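Local coordinates for membrane-anchored mycosin mycp1 (Mycobacterium thermoresistibile, PDB 4HVL), which probably cleaves proteins as a subtilisin-like serine protease and is an essential component of the ESX-1 (type VII) secretion system, at residues L159-V167 with G195-A203. Residues are numbered along the deposited sequence; the frame is centred on the assembly and turned at random.
Sequences LRSLARAIV and GVGAAVNYA
A163 and A199 let two helices come close. The segment axes approach to 8.2 Å and run nearly parallel, at 14°. CB of A163 rests on the backbone of the other helix, 3.5 Å from O of G195. In return, CB of A199 lies 3.3 Å from O of A163. That oxygen accepts the helical bond from N of V167; the A199 methyl only packs against it. No hydrogen bond joins the two segments, so the contact rests on van der Waals packing, of methyls against each other and against backbone carbonyls.

I166 is a knob in a hole formed by V196, A199, V200 and A203. Its two branches divide the work. CG2, anti to the backbone N, reaches O of A199 at 3.5 Å and also meets CB of A203. CG1 carries CD1 off to another side of the hole, 4.0 Å from CG2 of V200. V196 fills the N-terminal end of the interface: its CG2 touches CB of A163 and lies 3.3 Å from O of L159.

At the C-terminal end V167 uses both methyls. CG2 meets CB of A199, and CG1 approaches CE2 of the Y202 ring obliquely at 4.0 Å. The phenol OH of Y202 is hydrogen-bonded to OD1 of N171.

On the sheet side, I166 touches I179 and A203 touches I177, both on strand 176-179. Helices 154-171 and 194-206 thus lie side by side on one face of the parallel sheet, joined through right-handed beta-alpha-beta crossovers as in the subtilisin fold.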
ATOM      1  N   LEU A 159       4.020  11.646  -8.553  1.00 18.69           N
ATOM      2  CA  LEU A 159       3.914  10.488  -9.467  1.00 18.16           C
ATOM      3  C   LEU A 159       5.202  10.261 -10.275  1.00 17.66           C
ATOM      4  O   LEU A 159       5.581   9.122 -10.546  1.00 17.52           O
ATOM      5  CB  LEU A 159       2.709  10.633 -10.389  1.00 18.25           C
ATOM      6  CG  LEU A 159       1.355  10.373  -9.718  1.00 18.39           C
ATOM      7  CD1 LEU A 159       0.213  10.825 -10.616  1.00 18.99           C
ATOM      8  CD2 LEU A 159       1.158   8.913  -9.360  1.00 17.78           C
ATOM      9  N   ARG A 160       5.891  11.333 -10.637  1.00 17.88           N
ATOM     10  CA  ARG A 160       7.195  11.161 -11.252  1.00 17.83           C
ATOM     11  C   ARG A 160       8.202  10.496 -10.293  1.00 16.92           C
ATOM     12  O   ARG A 160       8.923   9.574 -10.698  1.00 16.31           O
ATOM     13  CB  ARG A 160       7.706  12.486 -11.824  1.00 18.84           C
ATOM     14  CG  ARG A 160       6.992  12.902 -13.111  1.00 19.93           C
ATOM     15  CD  ARG A 160       7.735  14.034 -13.795  1.00 20.33           C
ATOM     16  NE  ARG A 160       7.666  15.220 -12.967  1.00 21.10           N
ATOM     17  CZ  ARG A 160       6.682  16.119 -13.015  1.00 22.10           C
ATOM     18  NH1 ARG A 160       5.685  15.979 -13.870  1.00 22.41           N
ATOM     19  NH2 ARG A 160       6.703  17.178 -12.206  1.00 22.76           N
ATOM     20  N   SER A 161       8.266  10.936  -9.033  1.00 16.78           N
ATOM     21  CA  SER A 161       9.188  10.286  -8.050  1.00 16.23           C
ATOM     22  C   SER A 161       8.776   8.834  -7.705  1.00 15.72           C
ATOM     23  O   SER A 161       9.623   7.962  -7.451  1.00 15.08           O
ATOM     24  CB  SER A 161       9.333  11.133  -6.784  1.00 16.57           C
ATOM     25  OG  SER A 161       8.164  11.109  -6.006  1.00 16.40           O
ATOM     26  N   LEU A 162       7.475   8.582  -7.707  1.00 15.33           N
ATOM     27  CA  LEU A 162       6.962   7.250  -7.513  1.00 15.24           C
ATOM     28  C   LEU A 162       7.407   6.289  -8.617  1.00 15.18           C
ATOM     29  O   LEU A 162       7.772   5.150  -8.342  1.00 14.41           O
ATOM     30  CB  LEU A 162       5.431   7.271  -7.479  1.00 15.44           C
ATOM     31  CG  LEU A 162       4.853   5.883  -7.250  1.00 15.59           C
ATOM     32  CD1 LEU A 162       5.230   5.378  -5.861  1.00 15.70           C
ATOM     33  CD2 LEU A 162       3.349   5.896  -7.454  1.00 15.93           C
ATOM     34  N   ALA A 163       7.350   6.742  -9.870  1.00 15.58           N
ATOM     35  CA  ALA A 163       7.737   5.889 -10.971  1.00 15.70           C
ATOM     36  C   ALA A 163       9.183   5.450 -10.784  1.00 15.73           C
ATOM     37  O   ALA A 163       9.490   4.281 -10.931  1.00 16.23           O
ATOM     38  CB  ALA A 163       7.557   6.597 -12.299  1.00 16.26           C
ATOM     39  N   ARG A 164      10.064   6.375 -10.423  1.00 15.79           N
ATOM     40  CA  ARG A 164      11.462   6.013 -10.164  1.00 15.71           C
ATOM     41  C   ARG A 164      11.603   5.072  -8.952  1.00 15.63           C
ATOM     42  O   ARG A 164      12.453   4.165  -8.937  1.00 15.57           O
ATOM     43  CB  ARG A 164      12.326   7.263  -9.959  1.00 15.69           C
ATOM     44  CG  ARG A 164      12.497   8.109 -11.212  1.00 16.20           C
ATOM     45  CD  ARG A 164      13.494   9.254 -11.035  1.00 16.42           C
ATOM     46  NE  ARG A 164      12.897  10.416 -10.362  1.00 16.59           N
ATOM     47  CZ  ARG A 164      13.054  10.754  -9.077  1.00 16.32           C
ATOM     48  NH1 ARG A 164      13.788  10.033  -8.243  1.00 16.06           N
ATOM     49  NH2 ARG A 164      12.438  11.837  -8.612  1.00 16.71           N
ATOM     50  N   ALA A 165      10.797   5.302  -7.919  1.00 15.51           N
ATOM     51  CA  ALA A 165      10.858   4.466  -6.734  1.00 15.51           C
ATOM     52  C   ALA A 165      10.470   3.016  -7.041  1.00 15.15           C
ATOM     53  O   ALA A 165      11.013   2.083  -6.431  1.00 14.82           O
ATOM     54  CB  ALA A 165       9.967   5.035  -5.620  1.00 15.48           C
ATOM     55  N   ILE A 166       9.542   2.823  -7.970  1.00 14.96           N
ATOM     56  CA  ILE A 166       9.120   1.475  -8.350  1.00 15.54           C
ATOM     57  C   ILE A 166      10.265   0.803  -9.121  1.00 16.21           C
ATOM     58  O   ILE A 166      10.596  -0.355  -8.840  1.00 16.23           O
ATOM     59  CB  ILE A 166       7.798   1.497  -9.162  1.00 15.63           C
ATOM     60  CG1 ILE A 166       6.637   1.960  -8.276  1.00 15.60           C
ATOM     61  CG2 ILE A 166       7.462   0.124  -9.698  1.00 16.01           C
ATOM     62  CD1 ILE A 166       5.424   2.465  -9.036  1.00 16.13           C
ATOM     63  N   VAL A 167      10.899   1.543 -10.049  1.00 16.35           N
ATOM     64  CA  VAL A 167      12.074   1.023 -10.771  1.00 16.92           C
ATOM     65  C   VAL A 167      13.157   0.613  -9.764  1.00 17.00           C
ATOM     66  O   VAL A 167      13.675  -0.530  -9.787  1.00 16.93           O
ATOM     67  CB  VAL A 167      12.632   2.038 -11.813  1.00 17.16           C
ATOM     68  CG1 VAL A 167      13.959   1.576 -12.393  1.00 17.77           C
ATOM     69  CG2 VAL A 167      11.641   2.212 -12.960  1.00 17.60           C
ATOM     70  N   GLY A 195       5.281   7.066 -17.174  1.00 20.47           N
ATOM     71  CA  GLY A 195       6.365   6.478 -16.418  1.00 19.87           C
ATOM     72  C   GLY A 195       5.936   5.553 -15.306  1.00 18.99           C
ATOM     73  O   GLY A 195       6.635   4.576 -15.037  1.00 18.32           O
ATOM     74  N   VAL A 196       4.808   5.842 -14.646  1.00 18.79           N
ATOM     75  CA  VAL A 196       4.359   4.985 -13.557  1.00 18.36           C
ATOM     76  C   VAL A 196       3.955   3.627 -14.113  1.00 17.75           C
ATOM     77  O   VAL A 196       4.351   2.587 -13.584  1.00 17.54           O
ATOM     78  CB  VAL A 196       3.226   5.618 -12.708  1.00 18.55           C
ATOM     79  CG1 VAL A 196       2.732   4.643 -11.631  1.00 17.85           C
ATOM     80  CG2 VAL A 196       3.700   6.920 -12.079  1.00 19.39           C
ATOM     81  N   GLY A 197       3.189   3.655 -15.192  1.00 17.89           N
ATOM     82  CA  GLY A 197       2.766   2.454 -15.884  1.00 17.88           C
ATOM     83  C   GLY A 197       3.946   1.645 -16.368  1.00 17.57           C
ATOM     84  O   GLY A 197       3.965   0.438 -16.220  1.00 17.44           O
ATOM     85  N   ALA A 198       4.941   2.318 -16.922  1.00 17.82           N
ATOM     86  CA  ALA A 198       6.123   1.627 -17.420  1.00 17.48           C
ATOM     87  C   ALA A 198       6.895   1.003 -16.261  1.00 16.94           C
ATOM     88  O   ALA A 198       7.418  -0.120 -16.393  1.00 17.28           O
ATOM     89  CB  ALA A 198       7.008   2.578 -18.210  1.00 18.06           C
ATOM     90  N   ALA A 199       6.956   1.699 -15.121  1.00 16.57           N
ATOM     91  CA  ALA A 199       7.677   1.190 -13.954  1.00 16.30           C
ATOM     92  C   ALA A 199       6.977  -0.028 -13.379  1.00 16.32           C
ATOM     93  O   ALA A 199       7.627  -1.002 -13.033  1.00 16.50           O
ATOM     94  CB  ALA A 199       7.818   2.261 -12.896  1.00 16.40           C
ATOM     95  N   VAL A 200       5.649   0.020 -13.290  1.00 16.37           N
ATOM     96  CA  VAL A 200       4.883  -1.101 -12.754  1.00 16.31           C
ATOM     97  C   VAL A 200       5.093  -2.306 -13.650  1.00 16.39           C
ATOM     98  O   VAL A 200       5.374  -3.421 -13.168  1.00 16.55           O
ATOM     99  CB  VAL A 200       3.374  -0.747 -12.632  1.00 17.16           C
ATOM    100  CG1 VAL A 200       2.568  -1.962 -12.227  1.00 17.49           C
ATOM    101  CG2 VAL A 200       3.146   0.358 -11.591  1.00 17.68           C
ATOM    102  N   ASN A 201       4.997  -2.086 -14.964  1.00 16.33           N
ATOM    103  CA  ASN A 201       5.243  -3.149 -15.950  1.00 16.51           C
ATOM    104  C   ASN A 201       6.620  -3.787 -15.816  1.00 17.03           C
ATOM    105  O   ASN A 201       6.738  -5.004 -15.896  1.00 17.81           O
ATOM    106  CB  ASN A 201       5.057  -2.609 -17.365  1.00 16.65           C
ATOM    107  CG  ASN A 201       5.182  -3.691 -18.433  1.00 17.06           C
ATOM    108  OD1 ASN A 201       4.384  -4.608 -18.493  1.00 16.80           O
ATOM    109  ND2 ASN A 201       6.184  -3.566 -19.289  1.00 17.64           N
ATOM    110  N   TYR A 202       7.651  -2.958 -15.649  1.00 17.10           N
ATOM    111  CA  TYR A 202       9.036  -3.414 -15.467  1.00 17.36           C
ATOM    112  C   TYR A 202       9.159  -4.266 -14.198  1.00 17.14           C
ATOM    113  O   TYR A 202       9.738  -5.356 -14.233  1.00 17.22           O
ATOM    114  CB  TYR A 202       9.912  -2.168 -15.410  1.00 17.91           C
ATOM    115  CG  TYR A 202      11.391  -2.278 -15.073  1.00 18.13           C
ATOM    116  CD1 TYR A 202      12.342  -2.392 -16.070  1.00 18.47           C
ATOM    117  CD2 TYR A 202      11.823  -2.161 -13.760  1.00 17.98           C
ATOM    118  CE1 TYR A 202      13.687  -2.426 -15.765  1.00 19.21           C
ATOM    119  CE2 TYR A 202      13.154  -2.196 -13.436  1.00 18.54           C
ATOM    120  CZ  TYR A 202      14.088  -2.321 -14.441  1.00 19.14           C
ATOM    121  OH  TYR A 202      15.405  -2.358 -14.111  1.00 19.27           O
ATOM    122  N   ALA A 203       8.594  -3.792 -13.091  1.00 16.68           N
ATOM    123  CA  ALA A 203       8.627  -4.556 -11.843  1.00 17.06           C
ATOM    124  C   ALA A 203       7.983  -5.927 -11.991  1.00 17.02           C
ATOM    125  O   ALA A 203       8.535  -6.940 -11.550  1.00 16.98           O
ATOM    126  CB  ALA A 203       7.956  -3.786 -10.705  1.00 16.67           C
TER